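Local coordinates for thiamin pyrophosphokinase (Saccharomyces cerevisiae, PDB 1IG0), which catalyses the transfer of pyrophosphate from ATP to thiamine, the only route to thiamine pyrophosphate in yeast, at residues R74-L79 / T84-Y89. Sequence-based numbering, arbitrary orientation.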
ATOM      1  N   ARG B  74     -20.444  -5.273   0.418  1.00 27.96           N
ATOM      2  CA  ARG B  74     -19.994  -3.908   0.657  1.00 27.97           C
ATOM      3  C   ARG B  74     -20.967  -2.886   0.080  1.00 27.58           C
ATOM      4  O   ARG B  74     -21.335  -1.920   0.747  1.00 27.84           O
ATOM      5  CB  ARG B  74     -18.609  -3.704   0.037  1.00 28.72           C
ATOM      6  CG  ARG B  74     -17.561  -4.706   0.500  1.00 30.21           C
ATOM      7  CD  ARG B  74     -17.306  -4.607   1.997  1.00 30.41           C
ATOM      8  NE  ARG B  74     -16.249  -5.518   2.429  1.00 31.89           N
ATOM      9  CZ  ARG B  74     -15.792  -5.596   3.674  1.00 32.84           C
ATOM     10  NH1 ARG B  74     -16.300  -4.815   4.619  1.00 33.16           N
ATOM     11  NH2 ARG B  74     -14.824  -6.450   3.976  1.00 32.79           N
ATOM     12  N   LEU B  75     -21.377  -3.100  -1.167  1.00 26.63           N
ATOM     13  CA  LEU B  75     -22.307  -2.193  -1.831  1.00 26.49           C
ATOM     14  C   LEU B  75     -23.665  -2.247  -1.144  1.00 26.99           C
ATOM     15  O   LEU B  75     -24.281  -1.216  -0.870  1.00 27.25           O
ATOM     16  CB  LEU B  75     -22.462  -2.582  -3.304  1.00 24.75           C
ATOM     17  CG  LEU B  75     -23.413  -1.722  -4.140  1.00 24.31           C
ATOM     18  CD1 LEU B  75     -22.899  -0.287  -4.190  1.00 24.26           C
ATOM     19  CD2 LEU B  75     -23.533  -2.302  -5.543  1.00 23.57           C
ATOM     20  N   TYR B  76     -24.123  -3.464  -0.870  1.00 28.21           N
ATOM     21  CA  TYR B  76     -25.405  -3.688  -0.213  1.00 29.83           C
ATOM     22  C   TYR B  76     -25.497  -2.898   1.091  1.00 30.55           C
ATOM     23  O   TYR B  76     -26.476  -2.191   1.333  1.00 30.46           O
ATOM     24  CB  TYR B  76     -25.584  -5.179   0.078  1.00 30.73           C
ATOM     25  CG  TYR B  76     -26.926  -5.543   0.674  1.00 32.17           C
ATOM     26  CD1 TYR B  76     -28.072  -5.608  -0.121  1.00 32.90           C
ATOM     27  CD2 TYR B  76     -27.051  -5.823   2.035  1.00 32.49           C
ATOM     28  CE1 TYR B  76     -29.308  -5.947   0.426  1.00 32.93           C
ATOM     29  CE2 TYR B  76     -28.281  -6.161   2.590  1.00 32.94           C
ATOM     30  CZ  TYR B  76     -29.403  -6.222   1.781  1.00 32.92           C
ATOM     31  OH  TYR B  76     -30.618  -6.559   2.330  1.00 33.39           O
ATOM     32  N   ASP B  77     -24.474  -3.026   1.932  1.00 31.46           N
ATOM     33  CA  ASP B  77     -24.450  -2.326   3.213  1.00 33.09           C
ATOM     34  C   ASP B  77     -24.225  -0.827   3.039  1.00 33.89           C
ATOM     35  O   ASP B  77     -24.827  -0.015   3.741  1.00 33.94           O
ATOM     36  CB  ASP B  77     -23.357  -2.897   4.121  1.00 33.49           C
ATOM     37  CG  ASP B  77     -23.590  -4.354   4.470  1.00 34.54           C
ATOM     38  OD1 ASP B  77     -24.762  -4.741   4.668  1.00 35.34           O
ATOM     39  OD2 ASP B  77     -22.600  -5.110   4.563  1.00 35.51           O
ATOM     40  N   TYR B  78     -23.350  -0.464   2.107  1.00 34.62           N
ATOM     41  CA  TYR B  78     -23.054   0.940   1.851  1.00 35.49           C
ATOM     42  C   TYR B  78     -24.346   1.732   1.690  1.00 37.10           C
ATOM     43  O   TYR B  78     -24.438   2.883   2.115  1.00 37.12           O
ATOM     44  CB  TYR B  78     -22.205   1.082   0.587  1.00 34.21           C
ATOM     45  CG  TYR B  78     -21.890   2.514   0.211  1.00 33.29           C
ATOM     46  CD1 TYR B  78     -21.156   3.336   1.066  1.00 33.40           C
ATOM     47  CD2 TYR B  78     -22.320   3.048  -1.005  1.00 33.29           C
ATOM     48  CE1 TYR B  78     -20.858   4.654   0.721  1.00 33.38           C
ATOM     49  CE2 TYR B  78     -22.027   4.365  -1.360  1.00 33.19           C
ATOM     50  CZ  TYR B  78     -21.295   5.161  -0.493  1.00 33.31           C
ATOM     51  OH  TYR B  78     -21.002   6.461  -0.841  1.00 33.59           O
ATOM     52  N   LEU B  79     -25.346   1.105   1.083  1.00 39.01           N
ATOM     53  CA  LEU B  79     -26.627   1.761   0.860  1.00 41.29           C
ATOM     54  C   LEU B  79     -27.699   1.236   1.811  1.00 43.02           C
ATOM     55  O   LEU B  79     -28.869   1.119   1.448  1.00 43.41           O
ATOM     56  CB  LEU B  79     -27.053   1.568  -0.599  1.00 41.23           C
ATOM     57  CG  LEU B  79     -26.011   2.077  -1.607  1.00 41.51           C
ATOM     58  CD1 LEU B  79     -26.506   1.876  -3.028  1.00 41.59           C
ATOM     59  CD2 LEU B  79     -25.733   3.549  -1.348  1.00 41.90           C
ATOM     60  N   THR B  84     -34.796   2.826  -2.313  1.00 46.25           N
ATOM     61  CA  THR B  84     -34.964   3.435  -3.626  1.00 45.18           C
ATOM     62  C   THR B  84     -33.609   3.580  -4.307  1.00 44.17           C
ATOM     63  O   THR B  84     -33.455   3.251  -5.483  1.00 44.02           O
ATOM     64  CB  THR B  84     -35.612   4.829  -3.520  1.00 45.81           C
ATOM     65  OG1 THR B  84     -36.911   4.714  -2.924  1.00 46.10           O
ATOM     66  CG2 THR B  84     -35.740   5.459  -4.899  1.00 46.13           C
ATOM     67  N   LEU B  85     -32.629   4.078  -3.560  1.00 42.92           N
ATOM     68  CA  LEU B  85     -31.288   4.262  -4.096  1.00 41.74           C
ATOM     69  C   LEU B  85     -30.594   2.921  -4.306  1.00 40.48           C
ATOM     70  O   LEU B  85     -29.932   2.711  -5.321  1.00 40.22           O
ATOM     71  CB  LEU B  85     -30.456   5.142  -3.158  1.00 42.65           C
ATOM     72  CG  LEU B  85     -30.887   6.608  -3.068  1.00 42.75           C
ATOM     73  CD1 LEU B  85     -29.963   7.358  -2.120  1.00 43.02           C
ATOM     74  CD2 LEU B  85     -30.857   7.238  -4.455  1.00 43.07           C
ATOM     75  N   ARG B  86     -30.748   2.014  -3.346  1.00 38.98           N
ATOM     76  CA  ARG B  86     -30.134   0.698  -3.451  1.00 37.84           C
ATOM     77  C   ARG B  86     -30.567   0.024  -4.748  1.00 37.16           C
ATOM     78  O   ARG B  86     -29.748  -0.560  -5.456  1.00 37.04           O
ATOM     79  CB  ARG B  86     -30.527  -0.176  -2.260  1.00 37.84           C
ATOM     80  CG  ARG B  86     -30.107  -1.629  -2.408  1.00 38.01           C
ATOM     81  CD  ARG B  86     -30.624  -2.471  -1.259  1.00 37.23           C
ATOM     82  NE  ARG B  86     -29.793  -2.360  -0.068  1.00 37.38           N
ATOM     83  CZ  ARG B  86     -30.159  -2.794   1.134  1.00 36.98           C
ATOM     84  NH1 ARG B  86     -31.347  -3.361   1.303  1.00 36.65           N
ATOM     85  NH2 ARG B  86     -29.331  -2.677   2.162  1.00 37.29           N
ATOM     86  N   ILE B  87     -31.859   0.106  -5.052  1.00 36.21           N
ATOM     87  CA  ILE B  87     -32.399  -0.484  -6.270  1.00 35.86           C
ATOM     88  C   ILE B  87     -31.898   0.291  -7.484  1.00 35.46           C
ATOM     89  O   ILE B  87     -31.744  -0.263  -8.572  1.00 35.38           O
ATOM     90  CB  ILE B  87     -33.949  -0.473  -6.254  1.00 36.80           C
ATOM     91  CG1 ILE B  87     -34.465  -1.626  -5.391  1.00 37.32           C
ATOM     92  CG2 ILE B  87     -34.501  -0.587  -7.670  1.00 37.57           C
ATOM     93  CD1 ILE B  87     -34.105  -3.000  -5.930  1.00 37.61           C
ATOM     94  N   LYS B  88     -31.642   1.578  -7.283  1.00 34.80           N
ATOM     95  CA  LYS B  88     -31.154   2.435  -8.354  1.00 34.10           C
ATOM     96  C   LYS B  88     -29.701   2.120  -8.692  1.00 32.85           C
ATOM     97  O   LYS B  88     -29.262   2.323  -9.823  1.00 33.19           O
ATOM     98  CB  LYS B  88     -31.278   3.907  -7.949  1.00 34.82           C
ATOM     99  CG  LYS B  88     -30.644   4.881  -8.933  1.00 36.85           C
ATOM    100  CD  LYS B  88     -30.809   6.322  -8.473  1.00 38.09           C
ATOM    101  CE  LYS B  88     -30.062   7.286  -9.385  1.00 38.87           C
ATOM    102  NZ  LYS B  88     -30.532   7.205 -10.796  1.00 39.78           N
ATOM    103  N   TYR B  89     -28.959   1.619  -7.711  1.00 31.60           N
ATOM    104  CA  TYR B  89     -27.553   1.307  -7.929  1.00 30.35           C
ATOM    105  C   TYR B  89     -27.208  -0.177  -7.903  1.00 29.09           C
ATOM    106  O   TYR B  89     -26.369  -0.624  -7.118  1.00 27.72           O
ATOM    107  CB  TYR B  89     -26.696   2.075  -6.921  1.00 31.27           C
ATOM    108  CG  TYR B  89     -26.842   3.571  -7.074  1.00 32.27           C
ATOM    109  CD1 TYR B  89     -27.738   4.292  -6.287  1.00 33.00           C
ATOM    110  CD2 TYR B  89     -26.133   4.256  -8.056  1.00 32.35           C
ATOM    111  CE1 TYR B  89     -27.927   5.661  -6.479  1.00 33.56           C
ATOM    112  CE2 TYR B  89     -26.313   5.618  -8.260  1.00 33.38           C
ATOM    113  CZ  TYR B  89     -27.211   6.315  -7.470  1.00 33.30           C
ATOM    114  OH  TYR B  89     -27.397   7.662  -7.679  1.00 34.49           O
TER
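R86 lays its guanidinium flat on the ring of Y76 in a cation-pi stack that joins two short consecutive helices, 71-78 and 83-88, of the alpha/beta catalytic domain. The two planes are only 13° apart. R86 CZ sits over the ring face, 3.7 Å from the Y76 ring centroid. R86 NH2, which lies over the ring centre, also bonds to the backbone of the same tyrosine. It donates a hydrogen bond to Y76 O (3.0 Å), a carbonyl near the end of helix 71-78, and it comes from above the carbonyl plane. The stack and this bond together limit how the guanidinium can turn. The R86 chain leaves its helix extended and bends at chi3 (-81°), which lays the group against the ring. R86 NH1 has a salt bridge to E83, and Y108 of helix 103-111 makes a second cation-pi contact with R86. With an alanine at Y76, the guanidinium would probably lose its flat support and be freer to turn. Beside this polar pair, L79 just past its helix points toward helix 83-88. L75 and Y89 extend the apolar side toward helix 52-61, where both meet aromatic residues. L79 CD1 touches residues one turn apart in the partner segment, 3.8 Å from R86 CA and 3.9 Å from Y89 CB.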